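Local coordinates for protein voltage-sensor containing phosphatase (Ciona intestinalis, PDB 3V0D) that probably removes phosphate from membrane phosphoinositides under voltage control, using a PTEN-like phosphatase domain joined to a C2 domain, at residues 207-212 / 325-330; 244-249 / 257-262; 271-276 / 284-289; 290-295 / 309-314. The protein carries 1 engineered substitution. One frame throughout, in Å; residues are numbered along the deposited sequence.

Interaction 1. Residues 207-212 / 325-330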
loop_
_atom_site.group_PDB
_atom_site.type_symbol
_atom_site.label_atom_id
_atom_site.label_comp_id
_atom_site.label_asym_id
_atom_site.label_seq_id
_atom_site.Cartn_x
_atom_site.Cartn_y
_atom_site.Cartn_z
ATOM N N VAL A 207 -18.100 8.037 11.404
ATOM C CA VAL A 207 -17.875 7.566 10.051
ATOM C C VAL A 207 -19.148 7.802 9.257
ATOM O O VAL A 207 -20.248 7.535 9.754
ATOM C CB VAL A 207 -17.384 6.075 10.009
ATOM C CG1 VAL A 207 -18.328 5.089 10.768
ATOM C CG2 VAL A 207 -17.121 5.625 8.578
ATOM N N THR A 208 -18.986 8.320 8.041
ATOM C CA THR A 208 -20.092 8.640 7.148
ATOM C C THR A 208 -19.820 7.970 5.818
ATOM O O THR A 208 -18.728 8.140 5.275
ATOM C CB THR A 208 -20.205 10.163 6.959
ATOM O OG1 THR A 208 -20.361 10.755 8.256
ATOM C CG2 THR A 208 -21.400 10.533 6.078
ATOM N N ILE A 209 -20.806 7.225 5.309
ATOM C CA ILE A 209 -20.672 6.546 4.031
ATOM C C ILE A 209 -21.807 7.012 3.130
ATOM O O ILE A 209 -22.982 6.870 3.476
ATOM C CB ILE A 209 -20.722 5.024 4.185
ATOM C CG1 ILE A 209 -19.715 4.549 5.240
ATOM C CG2 ILE A 209 -20.517 4.348 2.838
ATOM C CD1 ILE A 209 -19.766 3.051 5.546
ATOM N N THR A 210 -21.434 7.564 1.978
ATOM C CA THR A 210 -22.405 8.022 0.980
ATOM C C THR A 210 -22.596 6.987 -0.113
ATOM O O THR A 210 -21.730 6.150 -0.333
ATOM C CB THR A 210 -21.958 9.357 0.364
ATOM O OG1 THR A 210 -20.703 9.176 -0.315
ATOM C CG2 THR A 210 -21.854 10.426 1.444
ATOM N N ALA A 211 -23.741 7.063 -0.804
ATOM C CA ALA A 211 -24.115 6.097 -1.844
ATOM C C ALA A 211 -24.200 4.692 -1.275
ATOM O O ALA A 211 -23.668 3.735 -1.840
ATOM C CB ALA A 211 -23.209 6.177 -3.093
ATOM N N ILE A 212 -24.987 4.560 -0.220
ATOM C CA ILE A 212 -25.084 3.273 0.471
ATOM C C ILE A 212 -26.052 2.290 -0.212
ATOM O O ILE A 212 -25.899 1.082 -0.066
ATOM C CB ILE A 212 -25.391 3.488 1.984
ATOM C CG1 ILE A 212 -25.145 2.216 2.818
ATOM C CG2 ILE A 212 -26.821 4.008 2.214
ATOM C CD1 ILE A 212 -23.680 1.825 2.924
ATOM N N ASP A 325 -20.353 6.195 -8.398
ATOM C CA ASP A 325 -19.311 7.236 -8.494
ATOM C C ASP A 325 -19.283 8.206 -7.314
ATOM O O ASP A 325 -18.247 8.821 -7.056
ATOM C CB ASP A 325 -19.294 7.953 -9.850
ATOM C CG ASP A 325 -20.579 8.665 -10.164
ATOM O OD1 ASP A 325 -21.392 8.949 -9.268
ATOM O OD2 ASP A 325 -20.763 8.986 -11.352
ATOM N N ASN A 326 -20.389 8.292 -6.574
ATOM C CA ASN A 326 -20.484 9.149 -5.401
ATOM C C ASN A 326 -20.300 8.387 -4.074
ATOM O O ASN A 326 -20.553 8.948 -3.004
ATOM C CB ASN A 326 -21.786 9.948 -5.380
ATOM C CG ASN A 326 -23.033 9.074 -5.364
ATOM O OD1 ASN A 326 -24.011 9.407 -4.682
ATOM N ND2 ASN A 326 -23.034 7.989 -6.132
ATOM N N PHE A 327 -19.835 7.142 -4.156
ATOM C CA PHE A 327 -19.486 6.391 -2.943
ATOM C C PHE A 327 -18.246 7.005 -2.303
ATOM O O PHE A 327 -17.204 7.135 -2.939
ATOM C CB PHE A 327 -19.216 4.944 -3.309
ATOM C CG PHE A 327 -18.868 4.088 -2.113
ATOM C CD1 PHE A 327 -19.886 3.568 -1.320
ATOM C CD2 PHE A 327 -17.540 3.779 -1.785
ATOM C CE1 PHE A 327 -19.577 2.784 -0.210
ATOM C CE2 PHE A 327 -17.236 2.986 -0.690
ATOM C CZ PHE A 327 -18.253 2.489 0.098
ATOM N N THR A 328 -18.391 7.389 -1.040
ATOM C CA THR A 328 -17.288 7.991 -0.268
ATOM C C THR A 328 -17.355 7.513 1.165
ATOM O O THR A 328 -18.435 7.148 1.656
ATOM C CB THR A 328 -17.301 9.569 -0.280
ATOM O OG1 THR A 328 -18.356 10.065 0.547
ATOM C CG2 THR A 328 -17.411 10.140 -1.679
ATOM N N VAL A 329 -16.212 7.553 1.840
ATOM C CA VAL A 329 -16.137 7.294 3.278
ATOM C C VAL A 329 -15.408 8.470 3.909
ATOM O O VAL A 329 -14.335 8.847 3.449
ATOM C CB VAL A 329 -15.392 5.978 3.584
ATOM C CG1 VAL A 329 -15.311 5.764 5.111
ATOM C CG2 VAL A 329 -16.113 4.780 2.916
ATOM N N LYS A 330 -16.009 9.040 4.955
ATOM C CA LYS A 330 -15.434 10.148 5.721
ATOM C C LYS A 330 -15.270 9.708 7.178
ATOM O O LYS A 330 -16.251 9.277 7.796
ATOM C CB LYS A 330 -16.321 11.384 5.638
ATOM C CG LYS A 330 -15.855 12.503 6.543
ATOM C CD LYS A 330 -16.688 13.746 6.414
ATOM C CE LYS A 330 -18.016 13.595 7.085
ATOM N NZ LYS A 330 -18.671 14.926 7.146
HETATM O O HOH W 1 -17.845 11.006 9.575
HETATM O O HOH W 2 -18.837 10.199 3.283
#
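Thr208 and Lys330 form a hydrogen-bonded antiparallel pair: Thr208 N donates to Lys330 O at 2.9 Å, and Lys330 N donates to Thr208 O at 2.9 Å. The next pair, Ile209 and Val329, is non-hydrogen-bonded.

Hydroxyls supply the polar contacts on the Thr208, Thr210 and Thr328 face. With OG1 lodged between its own backbone N and carbonyl carbon (chi1 62°), Thr210 donates to Asn326 O, the OG1-to-O distance being 2.7 Å, and OG1 also lies 2.7 Å from Thr328 OG1. One water joins Thr208 OG1 to Lys330 O; a second gives a hydrogen to Thr208 O and meets Thr328 OG1. The backbone Thr210 O is buried without a hydrogen-bonding partner, and its neighbour is ring carbon CD1 of Phe327 at 3.3 Å.

Apolar contacts fill the other face. Ile209 runs alongside the Phe327 ring, its CG2 3.6 Å from CE1. Val207 CG2 touches Val329 CG1 at 3.9 Å. Past the strand end, the methyl of Ala211 rests on the Asn326 amide, CB 3.5 Å from ND2.

Within the C2 beta sandwich both strands are inner ones of the five-stranded sheet, 202-210 bordered on its other side by 255-260 and 328-335 by 303-307. Val207 and Ile209 reach across to strand 223-229 of the second sheet, and the Phe327 ring meets Phe290 edge-to-face.

Interaction 2. Residues 244-249 / 257-262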
loop_
_atom_site.group_PDB
_atom_site.type_symbol
_atom_site.label_atom_id
_atom_site.label_comp_id
_atom_site.label_asym_id
_atom_site.label_seq_id
_atom_site.Cartn_x
_atom_site.Cartn_y
_atom_site.Cartn_z
ATOM N N ASN A 244 -20.062 -0.287 20.350
ATOM C CA ASN A 244 -19.150 0.863 20.252
ATOM C C ASN A 244 -19.570 1.888 19.202
ATOM O O ASN A 244 -18.711 2.580 18.644
ATOM C CB ASN A 244 -17.694 0.442 19.996
ATOM C CG ASN A 244 -17.064 -0.249 21.159
ATOM O OD1 ASN A 244 -17.252 0.145 22.327
ATOM N ND2 ASN A 244 -16.268 -1.272 20.860
ATOM N N CYS A 245 -20.875 2.067 18.967
ATOM C CA CYS A 245 -21.283 3.027 17.945
ATOM C C CYS A 245 -22.779 3.285 18.029
ATOM O O CYS A 245 -23.491 2.660 18.808
ATOM C CB CYS A 245 -20.899 2.532 16.525
ATOM S SG CYS A 245 -21.805 1.076 16.014
ATOM N N ALA A 246 -23.238 4.216 17.202
ATOM C CA ALA A 246 -24.664 4.500 17.033
ATOM C C ALA A 246 -24.919 4.870 15.583
ATOM O O ALA A 246 -24.419 5.882 15.091
ATOM C CB ALA A 246 -25.116 5.611 17.961
ATOM N N LEU A 247 -25.696 4.049 14.892
ATOM C CA LEU A 247 -25.955 4.205 13.469
ATOM C C LEU A 247 -27.198 5.014 13.171
ATOM O O LEU A 247 -28.237 4.802 13.796
ATOM C CB LEU A 247 -26.168 2.803 12.891
ATOM C CG LEU A 247 -26.595 2.677 11.424
ATOM C CD1 LEU A 247 -25.505 3.168 10.515
ATOM C CD2 LEU A 247 -26.978 1.239 11.088
ATOM N N GLN A 248 -27.090 5.896 12.178
ATOM C CA GLN A 248 -28.244 6.587 11.592
ATOM C C GLN A 248 -28.217 6.395 10.069
ATOM O O GLN A 248 -27.186 6.569 9.425
ATOM C CB GLN A 248 -28.245 8.084 11.964
ATOM C CG GLN A 248 -29.397 8.883 11.339
ATOM C CD GLN A 248 -29.388 10.397 11.648
ATOM O OE1 GLN A 248 -28.442 10.937 12.233
ATOM N NE2 GLN A 248 -30.453 11.087 11.235
ATOM N N TYR A 249 -29.344 5.993 9.501
ATOM C CA TYR A 249 -29.482 5.834 8.066
ATOM C C TYR A 249 -30.440 6.905 7.555
ATOM O O TYR A 249 -31.514 7.114 8.150
ATOM C CB TYR A 249 -30.040 4.440 7.756
ATOM C CG TYR A 249 -30.517 4.247 6.342
ATOM C CD1 TYR A 249 -29.672 4.447 5.253
ATOM C CD2 TYR A 249 -31.816 3.834 6.090
ATOM C CE1 TYR A 249 -30.120 4.267 3.939
ATOM C CE2 TYR A 249 -32.266 3.640 4.799
ATOM C CZ TYR A 249 -31.419 3.851 3.726
ATOM O OH TYR A 249 -31.891 3.652 2.441
ATOM N N THR A 257 -24.578 7.558 8.701
ATOM C CA THR A 257 -23.716 8.258 9.606
ATOM C C THR A 257 -23.668 7.444 10.912
ATOM O O THR A 257 -24.707 7.041 11.419
ATOM C CB THR A 257 -24.266 9.680 9.804
ATOM O OG1 THR A 257 -24.577 10.256 8.521
ATOM C CG2 THR A 257 -23.250 10.521 10.476
ATOM N N CYS A 258 -22.484 7.227 11.447
ATOM C CA CYS A 258 -22.333 6.427 12.633
ATOM C C CYS A 258 -21.423 7.121 13.609
ATOM O O CYS A 258 -20.278 7.415 13.279
ATOM C CB CYS A 258 -21.838 5.055 12.188
ATOM S SG CYS A 258 -22.108 3.810 13.349
ATOM N N GLU A 259 -21.934 7.393 14.807
ATOM C CA GLU A 259 -21.097 7.867 15.869
ATOM C C GLU A 259 -20.212 6.725 16.324
ATOM O O GLU A 259 -20.713 5.623 16.564
ATOM C CB GLU A 259 -21.934 8.364 17.022
ATOM C CG GLU A 259 -21.087 8.839 18.171
ATOM C CD GLU A 259 -21.883 9.182 19.391
ATOM O OE1 GLU A 259 -23.130 9.254 19.310
ATOM O OE2 GLU A 259 -21.241 9.393 20.437
ATOM N N VAL A 260 -18.912 6.977 16.411
ATOM C CA VAL A 260 -17.952 5.986 16.854
ATOM C C VAL A 260 -17.643 6.278 18.316
ATOM O O VAL A 260 -17.243 7.398 18.653
ATOM C CB VAL A 260 -16.705 6.050 15.971
ATOM C CG1 VAL A 260 -15.592 5.150 16.513
ATOM C CG2 VAL A 260 -17.059 5.683 14.525
ATOM N N LYS A 261 -17.832 5.279 19.179
ATOM C CA LYS A 261 -17.642 5.445 20.612
ATOM C C LYS A 261 -16.409 4.691 21.081
ATOM O O LYS A 261 -16.059 3.636 20.530
ATOM C CB LYS A 261 -18.875 4.916 21.350
ATOM C CG LYS A 261 -20.172 5.606 20.963
ATOM C CD LYS A 261 -21.332 4.927 21.689
ATOM C CE LYS A 261 -22.654 5.505 21.308
ATOM N NZ LYS A 261 -23.745 4.804 22.044
ATOM N N ASN A 262 -15.777 5.240 22.123
ATOM C CA ASN A 262 -14.718 4.551 22.850
ATOM C C ASN A 262 -13.448 4.347 22.041
ATOM O O ASN A 262 -12.639 3.491 22.371
ATOM C CB ASN A 262 -15.214 3.223 23.422
ATOM C CG ASN A 262 -16.446 3.394 24.253
ATOM O OD1 ASN A 262 -16.511 4.273 25.102
ATOM N ND2 ASN A 262 -17.448 2.569 24.001
HETATM O O HOH W 3 -27.245 9.617 7.941
#
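From Ala246 opposite Glu259 to Gln248 opposite Thr257, the two arms of a beta hairpin run antiparallel, their axes 4.5 Å apart at closest and their directions 168° apart. The hairpin forms one margin of the five-stranded sheet in the C2 sandwich, strand 245-250 being outermost and strand 255-260 pairing inward with strand 202-210. Both of these residue pairs are hydrogen-bonded; the shortest of their bonds joins Gln248 N to Thr257 O at 2.8 Å.

Cys245, buried, sets its CB 3.1 Å from Glu259 O, a tight approach for a methylene. Val260, on the same face, packs against Leu235 and Cys237 of strand 232-238 in the facing sheet. At the open end of the hairpin, Lys261 N bonds to Asn244 O from well above the carbonyl plane, while the extended lysine chain runs beside the Cys245 backbone, its CE 3.9 Å from Cys245 O. The two asparagine side chains there cross at about a right angle, amide planes 81° apart. Asn244 ND2 is held by Leu236 O, whereas Asn262 ND2 donates to Asn244 OD1 at 3.0 Å, with that oxygen close to the plane of the Asn262 amide.

Interaction 3. Residues 271-276 / 284-289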
loop_
_atom_site.group_PDB
_atom_site.type_symbol
_atom_site.label_atom_id
_atom_site.label_comp_id
_atom_site.label_asym_id
_atom_site.label_seq_id
_atom_site.Cartn_x
_atom_site.Cartn_y
_atom_site.Cartn_z
ATOM N N LYS A 271 -5.092 1.608 9.901
ATOM C CA LYS A 271 -5.798 0.835 8.890
ATOM C C LYS A 271 -7.235 0.664 9.353
ATOM O O LYS A 271 -7.483 0.303 10.511
ATOM C CB LYS A 271 -5.123 -0.523 8.766
ATOM C CG LYS A 271 -5.698 -1.434 7.719
ATOM C CD LYS A 271 -5.041 -2.829 7.790
ATOM C CE LYS A 271 -5.485 -3.723 6.689
ATOM N NZ LYS A 271 -4.826 -5.017 6.803
ATOM N N VAL A 272 -8.180 0.910 8.459
ATOM C CA VAL A 272 -9.598 0.833 8.785
ATOM C C VAL A 272 -10.214 -0.154 7.814
ATOM O O VAL A 272 -10.106 0.016 6.589
ATOM C CB VAL A 272 -10.267 2.210 8.662
ATOM C CG1 VAL A 272 -11.706 2.132 9.106
ATOM C CG2 VAL A 272 -9.503 3.249 9.495
ATOM N N ARG A 273 -10.835 -1.203 8.347
ATOM C CA ARG A 273 -11.435 -2.271 7.543
ATOM C C ARG A 273 -12.932 -2.282 7.769
ATOM O O ARG A 273 -13.405 -2.201 8.910
ATOM C CB ARG A 273 -10.877 -3.636 7.943
ATOM C CG ARG A 273 -9.370 -3.752 7.707
ATOM C CD ARG A 273 -8.807 -5.081 8.274
ATOM N NE ARG A 273 -9.301 -6.237 7.534
ATOM C CZ ARG A 273 -10.231 -7.082 7.959
ATOM N NH1 ARG A 273 -10.751 -6.987 9.175
ATOM N NH2 ARG A 273 -10.633 -8.037 7.137
ATOM N N PHE A 274 -13.679 -2.435 6.690
ATOM C CA PHE A 274 -15.138 -2.544 6.754
ATOM C C PHE A 274 -15.521 -3.944 6.344
ATOM O O PHE A 274 -15.172 -4.409 5.246
ATOM C CB PHE A 274 -15.825 -1.499 5.863
ATOM C CG PHE A 274 -15.604 -0.114 6.338
ATOM C CD1 PHE A 274 -14.407 0.547 6.038
ATOM C CD2 PHE A 274 -16.549 0.538 7.125
ATOM C CE1 PHE A 274 -14.160 1.827 6.491
ATOM C CE2 PHE A 274 -16.307 1.856 7.585
ATOM C CZ PHE A 274 -15.087 2.484 7.268
ATOM N N MET A 275 -16.252 -4.615 7.237
ATOM C CA MET A 275 -16.721 -5.988 7.053
ATOM C C MET A 275 -18.231 -5.992 6.899
ATOM O O MET A 275 -18.902 -5.042 7.320
ATOM C CB MET A 275 -16.278 -6.840 8.250
ATOM C CG MET A 275 -14.765 -7.028 8.298
ATOM S SD MET A 275 -14.133 -7.699 9.826
ATOM C CE MET A 275 -14.352 -6.274 10.877
ATOM N N SER A 276 -18.753 -7.072 6.325
ATOM C CA SER A 276 -20.183 -7.158 6.112
ATOM C C SER A 276 -20.703 -8.550 6.339
ATOM O O SER A 276 -20.062 -9.533 5.957
ATOM C CB SER A 276 -20.502 -6.755 4.679
ATOM O OG SER A 276 -21.866 -6.942 4.369
ATOM N N GLY A 284 -12.774 -8.156 -1.408
ATOM C CA GLY A 284 -11.641 -7.945 -2.302
ATOM C C GLY A 284 -10.369 -8.400 -1.619
ATOM O O GLY A 284 -10.332 -9.471 -1.011
ATOM N N TYR A 285 -9.340 -7.576 -1.675
ATOM C CA TYR A 285 -8.146 -7.814 -0.887
ATOM C C TYR A 285 -8.476 -7.657 0.588
ATOM O O TYR A 285 -9.477 -7.044 0.980
ATOM C CB TYR A 285 -7.088 -6.774 -1.237
ATOM C CG TYR A 285 -6.618 -6.716 -2.662
ATOM C CD1 TYR A 285 -6.409 -7.877 -3.400
ATOM C CD2 TYR A 285 -6.323 -5.489 -3.236
ATOM C CE1 TYR A 285 -5.899 -7.806 -4.719
ATOM C CE2 TYR A 285 -5.822 -5.397 -4.508
ATOM C CZ TYR A 285 -5.622 -6.557 -5.255
ATOM O OH TYR A 285 -5.110 -6.456 -6.529
ATOM N N ASP A 286 -7.587 -8.191 1.414
ATOM C CA ASP A 286 -7.655 -7.997 2.862
ATOM C C ASP A 286 -8.885 -8.637 3.494
ATOM O O ASP A 286 -9.288 -8.267 4.602
ATOM C CB ASP A 286 -7.515 -6.519 3.254
ATOM C CG ASP A 286 -6.749 -6.346 4.548
ATOM O OD1 ASP A 286 -5.508 -6.570 4.540
ATOM O OD2 ASP A 286 -7.372 -5.956 5.544
ATOM N N ASN A 287 -9.454 -9.626 2.809
ATOM C CA ASN A 287 -10.576 -10.376 3.327
ATOM C C ASN A 287 -11.735 -9.513 3.794
ATOM O O ASN A 287 -12.413 -9.845 4.765
ATOM C CB ASN A 287 -10.109 -11.324 4.443
ATOM C CG ASN A 287 -11.111 -12.416 4.727
ATOM O OD1 ASN A 287 -11.797 -12.899 3.827
ATOM N ND2 ASN A 287 -11.218 -12.794 5.985
ATOM N N CYS A 288 -11.995 -8.437 3.075
ATOM C CA CYS A 288 -13.149 -7.597 3.406
ATOM C C CYS A 288 -13.631 -6.838 2.186
ATOM O O CYS A 288 -12.895 -6.709 1.195
ATOM C CB CYS A 288 -12.839 -6.647 4.583
ATOM S SG CYS A 288 -11.613 -5.377 4.220
ATOM N N PRO A 289 -14.862 -6.311 2.238
ATOM C CA PRO A 289 -15.341 -5.498 1.115
ATOM C C PRO A 289 -14.502 -4.265 0.824
ATOM O O PRO A 289 -14.185 -4.046 -0.335
ATOM C CB PRO A 289 -16.773 -5.145 1.520
ATOM C CG PRO A 289 -17.204 -6.347 2.348
ATOM C CD PRO A 289 -15.967 -6.683 3.157
#
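A salt-bridge network of Lys271, Arg273 and Asp286 ties strand 269-276 to the loop that leads into strand 290-295. Lys271 and Asp286 meet tip to tip: the fully extended lysine brings NZ to 2.8 Å from Asp286 OD1, on the syn side of the carboxylate, with a weaker bond to OD2. Arg273 crosses the aspartate at about a right angle and grips it side-on with two nitrogens. Its NE reaches Asp286 OD2 at 2.8 Å, nearly in line with the C-O bond, and NH2 donates to the backbone Asp286 O at 2.9 Å through a nearly straight bond of 173°. Farther along, Phe274 O lies 3.2 Å from Pro289 CD and 3.3 Å from Cys288 CB.

The arginine's NH1 is bonded to Gln226 OE1, and Asn96 of the phosphatase part binds Asp286 OD1. Two cations around one carboxylate would be expected to keep Asp286 ionised; because Arg273 holds both the carboxylate and the carbonyl of Asp286, side chain and backbone of that residue are likely to be restrained together.

Interaction 4. Residues 290-295 / 309-314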
loop_
_atom_site.group_PDB
_atom_site.type_symbol
_atom_site.label_atom_id
_atom_site.label_comp_id
_atom_site.label_asym_id
_atom_site.label_seq_id
_atom_site.Cartn_x
_atom_site.Cartn_y
_atom_site.Cartn_z
ATOM N N PHE A 290 -14.131 -3.453 1.825
ATOM C CA PHE A 290 -13.333 -2.264 1.528
ATOM C C PHE A 290 -12.571 -1.819 2.760
ATOM O O PHE A 290 -13.001 -2.085 3.885
ATOM C CB PHE A 290 -14.186 -1.126 0.922
ATOM C CG PHE A 290 -15.383 -0.695 1.742
ATOM C CD1 PHE A 290 -15.317 0.399 2.590
ATOM C CD2 PHE A 290 -16.620 -1.330 1.580
ATOM C CE1 PHE A 290 -16.432 0.833 3.320
ATOM C CE2 PHE A 290 -17.718 -0.930 2.314
ATOM C CZ PHE A 290 -17.640 0.155 3.166
ATOM N N TYR A 291 -11.428 -1.178 2.528
ATOM C CA TYR A 291 -10.527 -0.798 3.633
ATOM C C TYR A 291 -9.652 0.339 3.158
ATOM O O TYR A 291 -9.612 0.645 1.952
ATOM C CB TYR A 291 -9.692 -1.996 4.123
ATOM C CG TYR A 291 -8.703 -2.567 3.107
ATOM C CD1 TYR A 291 -7.323 -2.338 3.248
ATOM C CD2 TYR A 291 -9.129 -3.313 1.992
ATOM C CE1 TYR A 291 -6.418 -2.835 2.354
ATOM C CE2 TYR A 291 -8.228 -3.812 1.083
ATOM C CZ TYR A 291 -6.862 -3.551 1.250
ATOM O OH TYR A 291 -6.008 -4.067 0.302
ATOM N N PHE A 292 -8.897 0.955 4.071
ATOM C CA PHE A 292 -7.927 1.969 3.676
ATOM C C PHE A 292 -6.960 2.230 4.819
ATOM O O PHE A 292 -7.265 1.968 5.983
ATOM C CB PHE A 292 -8.609 3.288 3.216
ATOM C CG PHE A 292 -9.514 3.889 4.228
ATOM C CD1 PHE A 292 -9.028 4.732 5.232
ATOM C CD2 PHE A 292 -10.887 3.660 4.137
ATOM C CE1 PHE A 292 -9.902 5.325 6.134
ATOM C CE2 PHE A 292 -11.765 4.267 5.029
ATOM C CZ PHE A 292 -11.279 5.068 6.031
ATOM N N TRP A 293 -5.833 2.851 4.466
ATOM C CA TRP A 293 -4.848 3.366 5.413
ATOM C C TRP A 293 -4.765 4.870 5.358
ATOM O O TRP A 293 -4.887 5.479 4.289
ATOM C CB TRP A 293 -3.465 2.846 5.078
ATOM C CG TRP A 293 -3.246 1.390 5.271
ATOM C CD1 TRP A 293 -3.607 0.351 4.448
ATOM C CD2 TRP A 293 -2.491 0.802 6.324
ATOM N NE1 TRP A 293 -3.119 -0.844 4.931
ATOM C CE2 TRP A 293 -2.430 -0.583 6.087
ATOM C CE3 TRP A 293 -1.841 1.327 7.451
ATOM C CZ2 TRP A 293 -1.735 -1.451 6.917
ATOM C CZ3 TRP A 293 -1.151 0.466 8.276
ATOM C CH2 TRP A 293 -1.102 -0.913 8.001
ATOM N N PHE A 294 -4.451 5.481 6.489
ATOM C CA PHE A 294 -4.064 6.879 6.526
ATOM C C PHE A 294 -3.084 7.082 7.676
ATOM O O PHE A 294 -2.985 6.250 8.573
ATOM C CB PHE A 294 -5.284 7.815 6.662
ATOM C CG PHE A 294 -5.958 7.725 7.997
ATOM C CD1 PHE A 294 -5.658 8.638 9.000
ATOM C CD2 PHE A 294 -6.844 6.693 8.293
ATOM C CE1 PHE A 294 -6.240 8.539 10.244
ATOM C CE2 PHE A 294 -7.429 6.580 9.557
ATOM C CZ PHE A 294 -7.130 7.509 10.532
ATOM N N ASN A 295 -2.382 8.212 7.658
ATOM C CA ASN A 295 -1.471 8.563 8.739
ATOM C C ASN A 295 -2.007 9.779 9.481
ATOM O O ASN A 295 -2.352 10.802 8.870
ATOM C CB ASN A 295 -0.064 8.816 8.199
ATOM C CG ASN A 295 0.938 9.031 9.335
ATOM O OD1 ASN A 295 0.930 10.075 9.980
ATOM N ND2 ASN A 295 1.763 8.042 9.606
ATOM N N GLU A 309 -12.237 6.010 -5.737
ATOM C CA GLU A 309 -10.927 5.656 -6.284
ATOM C C GLU A 309 -9.825 5.641 -5.231
ATOM O O GLU A 309 -8.739 5.139 -5.487
ATOM C CB GLU A 309 -10.570 6.704 -7.344
ATOM C CG GLU A 309 -11.458 6.713 -8.586
ATOM C CD GLU A 309 -12.949 7.069 -8.374
ATOM O OE1 GLU A 309 -13.763 6.392 -9.081
ATOM O OE2 GLU A 309 -13.297 8.008 -7.569
ATOM N N GLU A 310 -10.116 6.235 -4.081
ATOM C CA GLU A 310 -9.159 6.356 -2.975
ATOM C C GLU A 310 -9.325 5.311 -1.896
ATOM O O GLU A 310 -8.622 5.356 -0.895
ATOM C CB GLU A 310 -9.291 7.728 -2.326
ATOM C CG GLU A 310 -8.797 8.900 -3.146
ATOM C CD GLU A 310 -9.101 10.184 -2.430
ATOM O OE1 GLU A 310 -8.159 10.804 -1.894
ATOM O OE2 GLU A 310 -10.289 10.560 -2.363
ATOM N N ILE A 311 -10.236 4.359 -2.097
ATOM C CA ILE A 311 -10.510 3.316 -1.102
ATOM C C ILE A 311 -10.077 1.965 -1.683
ATOM O O ILE A 311 -10.287 1.713 -2.873
ATOM C CB ILE A 311 -12.018 3.309 -0.748
ATOM C CG1 ILE A 311 -12.441 4.667 -0.205
ATOM C CG2 ILE A 311 -12.345 2.190 0.267
ATOM C CD1 ILE A 311 -13.967 4.897 -0.151
ATOM N N ASP A 312 -9.469 1.115 -0.854
ATOM C CA ASP A 312 -8.975 -0.165 -1.326
ATOM C C ASP A 312 -10.120 -1.141 -1.480
ATOM O O ASP A 312 -10.806 -1.521 -0.523
ATOM C CB ASP A 312 -7.912 -0.730 -0.377
ATOM C CG ASP A 312 -6.725 0.216 -0.189
ATOM O OD1 ASP A 312 -6.149 0.227 0.910
ATOM O OD2 ASP A 312 -6.358 0.896 -1.174
ATOM N N ASN A 313 -10.259 -1.566 -2.741
ATOM C CA ASN A 313 -11.187 -2.559 -3.321
ATOM C C ASN A 313 -12.195 -1.854 -4.250
ATOM O O ASN A 313 -12.302 -2.219 -5.424
ATOM C CB ASN A 313 -11.856 -3.531 -2.334
ATOM C CG ASN A 313 -10.848 -4.462 -1.663
ATOM O OD1 ASN A 313 -9.751 -4.710 -2.186
ATOM N ND2 ASN A 313 -11.248 -5.026 -0.530
ATOM N N PRO A 314 -12.891 -0.794 -3.778
ATOM C CA PRO A 314 -13.722 -0.003 -4.696
ATOM C C PRO A 314 -12.880 0.713 -5.756
ATOM O O PRO A 314 -13.436 1.144 -6.767
ATOM C CB PRO A 314 -14.386 1.025 -3.768
ATOM C CG PRO A 314 -14.400 0.368 -2.411
ATOM C CD PRO A 314 -13.035 -0.311 -2.391
#
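Asp312 lays its CB over one face of the Tyr291 ring, a CH-pi contact 3.5 Å from CB to the ring centroid and 15° off the ring normal. Tyr291 CG, between its own backbone N and carbonyl carbon (chi1 65°), lies 4.0 Å from Asp312 CB. The carboxylate follows obliquely, OD1 coming within 3.4 Å of Tyr291 CE1. Asn313 comes to the ring's edge, its ND2 close to the ring plane and 3.6 Å from Tyr291 CE2, with amide and ring planes 70° apart.

The backbones of Tyr291 and Asp312 form a single antiparallel bridge, a hydrogen-bonded pair. Asp312 N donates to Tyr291 O at 2.8 Å, and Tyr291 N returns a longer bond to Asp312 O at 3.1 Å.

This bridge binds strand 290-295, outermost in the four-stranded sheet of the C2 sandwich, to the loop that follows strand 303-307. On the sandwich side Phe290 and Ile311 extend in the same direction; CB of Phe290 is 3.8 Å from Ile311 CG2 and touches Pro314 CD at 3.6 Å. Ile311 and Phe292 both pack on Val329 of the facing sheet.

The tyrosine side of the strand turns to the phosphatase part, where Tyr291 OH binds His95 O and Asp312 OD1 binds Ser177 OG at the start of helix 176-191. Asn313 is set at the ring edge by two amide bonds, OD1 to Tyr285 N and ND2 to Pro289 O.

Overall arrangement
All four contacts belong to the C2 domain and illustrate how a beta sandwich is joined within and between its sheets. Interactions 1 and 2 share one sheet, linked by Val207 O and Cys258 N at 2.8 Å. Interactions 3 and 4, with centres about 9 Å apart, share the other, where Val272 N lies 2.8 Å from Phe292 O. Between the sheets, Val329 CG1 of interaction 1 meets Phe274 CZ at 3.9 Å and Phe292 CE2 at 3.8 Å. Interaction 2 touches interaction 1 alone, its nearest atoms about 8 Å from interaction 3 and about 10 Å from interaction 4. Interactions 3 and 4 touch the phosphatase part through Asn96, His95 and Ser177, where the two domains meet.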